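Local structure of ubiquitin conjugating enzyme (Agrocybe aegerita, 3WE5) at residues C41-T46 and F58-M63; P101-V106 and M137-C141; L29-L33 and A50-W56. The protein probably accepts activated ubiquitin and passes it on towards protein substrates, as an E2 conjugating enzyme of the UBE2W type. One frame throughout, in Å; residues are numbered along the deposited sequence.

Contact 1 (C41-T46 and F58-M63); sequences CPVGIT and FTIEVM
With chi1 at 59°, Thr-59 sets OG1 between its own backbone N and carbonyl carbon, while Thr-46, at -54°, holds OG1 beside its backbone N. As a cross-strand pair on one sheet face, the two side chains run side by side, Thr-59 OG1 lying 3.2 Å from Thr-46 CB; the torsions turn both hydroxyls to the same water. It is gripped between them and Gly-44 O, to which it donates at 2.8 Å. Their backbones form an antiparallel hydrogen-bonded pair: Thr-46 N donates to Thr-59 O at 2.9 Å, and Thr-59 N to Thr-46 O at 2.8 Å, the latter in the carbonyl plane. Two residues along, Glu-61 N reaches Gly-44 O at 2.8 Å, which gives this oxygen two donors, one amide and one water. Ile-45 and Ile-60 form the intervening non-hydrogen-bonded pair on the other sheet face, side by side and pointing the same way, with Ile-60 CD1 3.8 Å from Ile-45 CG1. Ile-45 CG2 also meets Phe-58 CD2 at 3.9 Å, approaching the ring obliquely, whereas Cys-41 SG lies at the ring edge. A type II turn from Pro-42 to Ile-45 brings the first segment into line. Gly-44, at phi 92°, takes the turn position where a side chain would jam against the preceding carbonyl and run into Glu-61 O. Met-63, bent at chi2 and chi3, curls its sulfur back over this glycine, SD standing 4.1 Å from Gly-44 CA. Gln-135 of helix 127-140 bonds through NE2 to both Val-43 O and Glu-61 O, and Val-132 of the same helix packs on Ile-45. The pairing belongs to the beta hairpin of strands 45-49 and 55-61, which opens the four-stranded antiparallel meander of the ubiquitin-conjugating fold.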
# COMPACT_ATOMS: atom_id res chain seq x y z
N CYS A 41 11.94 27.04 10.40
CA CYS A 41 11.39 25.70 10.19
C CYS A 41 12.34 24.66 10.75
O CYS A 41 13.54 24.95 10.89
CB CYS A 41 11.23 25.39 8.70
SG CYS A 41 9.95 26.32 7.82
N PRO A 42 11.82 23.46 11.05
CA PRO A 42 12.72 22.39 11.50
C PRO A 42 13.64 21.97 10.38
O PRO A 42 13.34 22.19 9.21
CB PRO A 42 11.76 21.24 11.84
CG PRO A 42 10.42 21.93 12.10
CD PRO A 42 10.41 23.05 11.11
N VAL A 43 14.75 21.33 10.72
CA VAL A 43 15.73 20.98 9.71
C VAL A 43 15.13 20.12 8.59
O VAL A 43 14.34 19.18 8.84
CB VAL A 43 16.99 20.29 10.36
CG1 VAL A 43 16.61 18.98 11.04
CG2 VAL A 43 18.08 20.07 9.32
N GLY A 44 15.47 20.48 7.36
CA GLY A 44 15.06 19.70 6.21
C GLY A 44 13.74 20.23 5.65
O GLY A 44 13.31 19.83 4.57
N ILE A 45 13.11 21.13 6.38
CA ILE A 45 11.82 21.66 5.91
C ILE A 45 12.01 23.13 5.54
O ILE A 45 12.55 23.91 6.31
CB ILE A 45 10.73 21.48 6.97
CG1 ILE A 45 10.42 20.00 7.18
CG2 ILE A 45 9.44 22.24 6.55
CD1 ILE A 45 9.85 19.71 8.55
N THR A 46 11.61 23.51 4.33
CA THR A 46 11.77 24.92 3.92
C THR A 46 10.47 25.47 3.35
O THR A 46 9.89 24.84 2.48
CB THR A 46 12.84 25.04 2.84
OG1 THR A 46 14.05 24.43 3.30
CG2 THR A 46 13.10 26.50 2.51
N PHE A 58 6.10 24.02 0.46
CA PHE A 58 7.34 23.74 1.20
C PHE A 58 8.23 22.79 0.39
O PHE A 58 7.75 22.06 -0.47
CB PHE A 58 7.01 23.02 2.52
CG PHE A 58 6.30 23.87 3.52
CD1 PHE A 58 4.93 24.06 3.42
CD2 PHE A 58 6.99 24.47 4.56
CE1 PHE A 58 4.27 24.85 4.36
CE2 PHE A 58 6.34 25.25 5.51
CZ PHE A 58 4.96 25.45 5.39
N THR A 59 9.53 22.80 0.67
CA THR A 59 10.35 21.66 0.27
C THR A 59 10.61 20.80 1.50
O THR A 59 10.74 21.32 2.60
CB THR A 59 11.67 22.05 -0.39
OG1 THR A 59 12.44 22.85 0.50
CG2 THR A 59 11.40 22.82 -1.67
N ILE A 60 10.65 19.48 1.28
CA ILE A 60 10.85 18.52 2.36
C ILE A 60 12.06 17.67 1.97
O ILE A 60 12.07 17.01 0.92
CB ILE A 60 9.66 17.59 2.49
CG1 ILE A 60 8.38 18.38 2.80
CG2 ILE A 60 9.92 16.50 3.55
CD1 ILE A 60 8.42 19.18 4.10
N GLU A 61 13.08 17.70 2.82
CA GLU A 61 14.22 16.79 2.65
C GLU A 61 14.28 15.91 3.87
O GLU A 61 14.17 16.39 5.00
CB GLU A 61 15.53 17.57 2.52
CG GLU A 61 16.74 16.63 2.43
CD GLU A 61 18.00 17.34 1.99
OE1 GLU A 61 17.90 18.51 1.55
OE2 GLU A 61 19.08 16.72 2.10
N VAL A 62 14.46 14.61 3.66
CA VAL A 62 14.53 13.67 4.77
C VAL A 62 15.99 13.61 5.18
O VAL A 62 16.87 13.43 4.32
CB VAL A 62 14.08 12.28 4.34
CG1 VAL A 62 14.11 11.32 5.53
CG2 VAL A 62 12.66 12.33 3.74
N MET A 63 16.24 13.78 6.47
CA MET A 63 17.60 13.82 7.00
C MET A 63 17.95 12.45 7.56
O MET A 63 17.13 11.53 7.56
CB MET A 63 17.72 14.85 8.11
CG MET A 63 17.25 16.28 7.72
SD MET A 63 18.07 16.90 6.26
CE MET A 63 19.76 17.11 6.85
O HOH W 1 13.83 21.63 2.48

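Contact 2 (P101-V106 and M137-C141)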
# COMPACT_ATOMS: atom_id res chain seq x y z
N PRO A 101 7.71 11.32 -4.01
CA PRO A 101 8.59 10.27 -3.49
C PRO A 101 7.93 8.91 -3.71
O PRO A 101 6.70 8.80 -3.60
CB PRO A 101 8.65 10.59 -1.99
CG PRO A 101 7.46 11.49 -1.72
CD PRO A 101 7.23 12.25 -2.97
N VAL A 102 8.73 7.89 -4.03
CA VAL A 102 8.19 6.54 -4.15
C VAL A 102 8.12 5.94 -2.75
O VAL A 102 9.15 5.67 -2.11
CB VAL A 102 9.05 5.66 -5.07
CG1 VAL A 102 8.43 4.27 -5.19
CG2 VAL A 102 9.15 6.31 -6.43
N HIS A 103 6.90 5.77 -2.26
CA HIS A 103 6.64 5.41 -0.88
C HIS A 103 5.28 4.74 -0.81
O HIS A 103 4.38 5.10 -1.58
CB HIS A 103 6.63 6.69 -0.01
CG HIS A 103 6.47 6.42 1.45
ND1 HIS A 103 5.24 6.26 2.05
CD2 HIS A 103 7.39 6.29 2.44
CE1 HIS A 103 5.40 6.02 3.33
NE2 HIS A 103 6.70 6.05 3.60
N PRO A 104 5.11 3.74 0.08
CA PRO A 104 3.85 2.98 0.13
C PRO A 104 2.61 3.77 0.53
O PRO A 104 1.50 3.27 0.37
CB PRO A 104 4.13 1.91 1.21
CG PRO A 104 5.60 1.80 1.27
CD PRO A 104 6.13 3.18 0.99
N HIS A 105 2.79 4.97 1.07
CA HIS A 105 1.65 5.81 1.41
C HIS A 105 1.52 7.04 0.51
O HIS A 105 0.68 7.91 0.76
CB HIS A 105 1.73 6.23 2.88
CG HIS A 105 1.44 5.10 3.83
ND1 HIS A 105 0.20 4.90 4.39
CD2 HIS A 105 2.22 4.09 4.27
CE1 HIS A 105 0.23 3.83 5.16
NE2 HIS A 105 1.45 3.32 5.11
N VAL A 106 2.33 7.09 -0.56
CA VAL A 106 2.29 8.21 -1.50
C VAL A 106 1.98 7.75 -2.91
O VAL A 106 2.72 6.97 -3.50
CB VAL A 106 3.61 9.01 -1.50
CG1 VAL A 106 3.49 10.23 -2.45
CG2 VAL A 106 3.91 9.50 -0.09
N MET A 137 7.47 10.00 8.18
CA MET A 137 6.89 8.89 7.45
C MET A 137 7.82 8.44 6.33
O MET A 137 8.02 7.24 6.11
CB MET A 137 5.53 9.30 6.87
CG MET A 137 4.91 8.29 5.90
SD MET A 137 3.61 9.05 4.91
CE MET A 137 4.56 9.80 3.60
N LEU A 138 8.42 9.40 5.63
CA LEU A 138 9.37 9.07 4.58
C LEU A 138 10.61 8.43 5.22
O LEU A 138 11.14 7.43 4.71
CB LEU A 138 9.74 10.32 3.76
CG LEU A 138 8.69 10.95 2.84
CD1 LEU A 138 9.25 12.18 2.15
CD2 LEU A 138 8.24 9.98 1.79
N ALA A 139 11.03 8.95 6.36
CA ALA A 139 12.24 8.46 7.03
C ALA A 139 12.07 7.00 7.46
O ALA A 139 13.04 6.24 7.52
CB ALA A 139 12.59 9.33 8.22
N SER A 140 10.84 6.63 7.80
CA SER A 140 10.55 5.29 8.33
C SER A 140 10.57 4.18 7.27
O SER A 140 10.65 3.00 7.61
CB SER A 140 9.19 5.30 9.03
OG SER A 140 8.14 5.21 8.09
N CYS A 141 10.51 4.55 5.99
CA CYS A 141 10.47 3.58 4.90
C CYS A 141 11.80 2.83 4.75
O CYS A 141 12.86 3.44 4.65
CB CYS A 141 10.11 4.27 3.59
SG CYS A 141 9.84 3.19 2.17
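The type I beta turn from His-103 to Val-106, closed by the bond from Val-106 N to His-103 O, faces the end of helix 127-140 with His-103 CA 7.1 Å from Leu-138 CA. His-103 extends its ring towards the helix, CG anti to the backbone N (chi1 -176°). There NE2 donates to Met-137 O at 3.1 Å, a bent bond (136° at the hydrogen) whose donor stands above the carbonyl plane; Ser-140 OG donates to the same oxygen at 2.8 Å from the opposite face. At the other end of the imidazole, ND1 accepts His-105 N at 2.9 Å, so both ring nitrogens are used and the ring's rotation is fixed. This His-Pro-His turn corresponds to the HPN motif of canonical E2 enzymes, in the His-Pro-His form of UBE2W. Pro-104 CD sits on one ring face; on the other, Met-137 CE makes a CH-pi contact 4.1 Å from the ring centroid. Cys-141 CB lies oblique to the ring, 3.6 Å from His-103 CD2. A leucine in place of His-103 would probably leave His-105 N and Met-137 O without their imidazole partners and the turn freer to shift against the helix. Leu-138 CD2 reaches Pro-101 CB at 3.9 Å.

Contact 3 (L29-L33 and A50-W56)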
# COMPACT_ATOMS: atom_id res chain seq x y z
N LEU A 29 -4.11 31.14 9.96
CA LEU A 29 -3.01 30.90 9.03
C LEU A 29 -1.95 31.98 9.09
O LEU A 29 -0.75 31.67 8.97
CB LEU A 29 -3.52 30.70 7.59
CG LEU A 29 -4.17 29.31 7.46
CD1 LEU A 29 -5.11 29.29 6.25
CD2 LEU A 29 -3.11 28.21 7.33
N ALA A 30 -2.35 33.24 9.31
CA ALA A 30 -1.40 34.32 9.50
C ALA A 30 -0.53 34.08 10.71
O ALA A 30 0.65 34.40 10.69
CB ALA A 30 -2.07 35.66 9.65
N LYS A 31 -1.14 33.55 11.77
CA LYS A 31 -0.36 33.29 12.97
C LYS A 31 0.63 32.16 12.72
O LYS A 31 1.78 32.24 13.18
CB LYS A 31 -1.26 32.99 14.20
CG LYS A 31 -0.40 32.73 15.44
CD LYS A 31 -1.04 33.15 16.73
CE LYS A 31 -0.01 33.07 17.87
NZ LYS A 31 0.61 31.72 17.93
N GLU A 32 0.23 31.13 11.99
CA GLU A 32 1.17 30.04 11.68
C GLU A 32 2.31 30.58 10.85
O GLU A 32 3.46 30.17 11.03
CB GLU A 32 0.47 28.89 10.97
CG GLU A 32 -0.60 28.17 11.81
CD GLU A 32 -0.94 26.79 11.30
OE1 GLU A 32 -0.09 26.04 10.71
OE2 GLU A 32 -2.13 26.39 11.42
N LEU A 33 2.00 31.48 9.91
CA LEU A 33 3.04 32.05 9.07
C LEU A 33 3.99 32.91 9.88
O LEU A 33 5.20 32.90 9.63
CB LEU A 33 2.44 32.89 7.93
CG LEU A 33 3.43 33.45 6.91
CD1 LEU A 33 4.10 32.30 6.21
CD2 LEU A 33 2.66 34.33 5.89
N ALA A 50 4.27 31.34 0.44
CA ALA A 50 3.06 31.53 1.24
C ALA A 50 2.45 32.85 0.81
O ALA A 50 2.34 33.80 1.61
CB ALA A 50 3.37 31.54 2.72
N SER A 51 2.09 32.92 -0.46
CA SER A 51 1.74 34.22 -1.05
C SER A 51 0.31 34.63 -0.84
O SER A 51 -0.07 35.77 -1.13
CB SER A 51 2.07 34.20 -2.53
OG SER A 51 3.48 34.12 -2.67
N ASP A 52 -0.48 33.70 -0.30
CA ASP A 52 -1.84 34.00 0.14
C ASP A 52 -2.14 33.06 1.28
O ASP A 52 -1.23 32.40 1.78
CB ASP A 52 -2.88 33.82 -1.00
CG ASP A 52 -2.92 32.40 -1.59
OD1 ASP A 52 -2.49 31.36 -0.99
OD2 ASP A 52 -3.41 32.30 -2.74
N PHE A 53 -3.41 32.99 1.68
CA PHE A 53 -3.79 32.01 2.70
C PHE A 53 -4.68 30.88 2.18
O PHE A 53 -5.49 30.30 2.91
CB PHE A 53 -4.35 32.72 3.95
CG PHE A 53 -3.35 33.63 4.60
CD1 PHE A 53 -2.24 33.09 5.24
CD2 PHE A 53 -3.45 35.00 4.49
CE1 PHE A 53 -1.29 33.90 5.81
CE2 PHE A 53 -2.49 35.84 5.07
CZ PHE A 53 -1.40 35.29 5.72
N SER A 54 -4.47 30.54 0.91
CA SER A 54 -5.18 29.46 0.26
C SER A 54 -4.26 28.31 -0.14
O SER A 54 -4.68 27.16 -0.18
CB SER A 54 -5.89 29.97 -0.99
OG SER A 54 -6.86 30.93 -0.61
N LYS A 55 -3.02 28.64 -0.50
CA LYS A 55 -2.09 27.60 -0.96
C LYS A 55 -0.66 27.97 -0.56
O LYS A 55 -0.18 29.05 -0.90
CB LYS A 55 -2.16 27.42 -2.49
CG LYS A 55 -1.35 26.22 -3.01
CD LYS A 55 -1.62 25.95 -4.50
CE LYS A 55 -1.14 27.09 -5.37
NZ LYS A 55 0.34 27.32 -5.23
N TRP A 56 0.01 27.04 0.13
CA TRP A 56 1.42 27.21 0.49
C TRP A 56 2.25 26.06 -0.06
O TRP A 56 1.77 24.94 -0.26
CB TRP A 56 1.60 27.22 2.03
CG TRP A 56 1.00 28.38 2.78
CD1 TRP A 56 0.33 29.47 2.26
CD2 TRP A 56 1.04 28.56 4.20
NE1 TRP A 56 -0.06 30.31 3.29
CE2 TRP A 56 0.37 29.78 4.49
CE3 TRP A 56 1.58 27.81 5.25
CZ2 TRP A 56 0.21 30.26 5.80
CZ3 TRP A 56 1.42 28.28 6.56
CH2 TRP A 56 0.75 29.51 6.83
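The indole of Trp-56 is enclosed from several sides: Ala-50 CB lies 3.6 Å above one face, towards the rim, and Leu-29 CD2 lies over the opposite face, 4.1 Å from Trp-56 CH2. In the ring plane, at the edge, stand Leu-29 O and Phe-53 CD1, with Glu-32 CB close to that plane as well. Leu-29 O comes within 3.4 Å of Trp-56 CH2 while still accepting the helical bond from Leu-33 N. This is the packing of the N-terminal helix of the ubiquitin-conjugating fold, helix 24-39, on the loop that links strands 45-49 and 55-61 and on Trp-56 at the start of strand 55-61. The ring of Phe-53 meets the helix obliquely, sliding past Leu-29 in the opposite direction, so that Leu-29 CB is 3.6 Å from Phe-53 CD1. Ala-30 CA, 3.7 Å from Phe-53 CE1, shows how closely the ring approaches the helix backbone itself. Leu-33 swings CG away from its own amide (chi1 -176°), and with chi2 at 63° its methyls reach different partners: CD1 to Ala-50 CB at 3.6 Å, and CD2 to Phe-53 CE1 at 4.0 Å, oblique to the ring, the two side chains crossing at about a right angle. Its CB lies against the outer end of the indole. Glu-32 lends only its aliphatic part here; its carboxylate is held by Tyr-83, Arg-28 and Val-127 N, and Phe-79 meets Trp-56 edge-to-face. No hydrogen bond joins the two segments, and the side-chain contacts between them are apolar; the loop itself is braced internally. Asp-52 OD1 accepts from Ser-54 N, an Asx turn, and from Lys-55 N, extending it to an Asx motif, while Trp-56 NE1 donates to Asp-52 O at 2.8 Å, within both the indole and the carbonyl planes.

How the contacts relate
From the N terminus, helix 24-39 contributes 29-33 to contact 3, and 41-46 follows for contact 1. The chain then returns through 50-56, closing contact 3 over 16 residues, before 58-63 closes contact 1 over 11, so these two cross. They share strand 55-61: contact 3 ties its start to the N-terminal helix, contact 1 its end to the neighbouring strand. Contact 2 comes later, in series with both, joining 101-106 to the end of helix 127-140 across 30 residues. It touches contact 1 where Val-62 CG2 lies 3.5 Å from Leu-138 CB, but stays clear of contact 3, their centres about 26 Å apart.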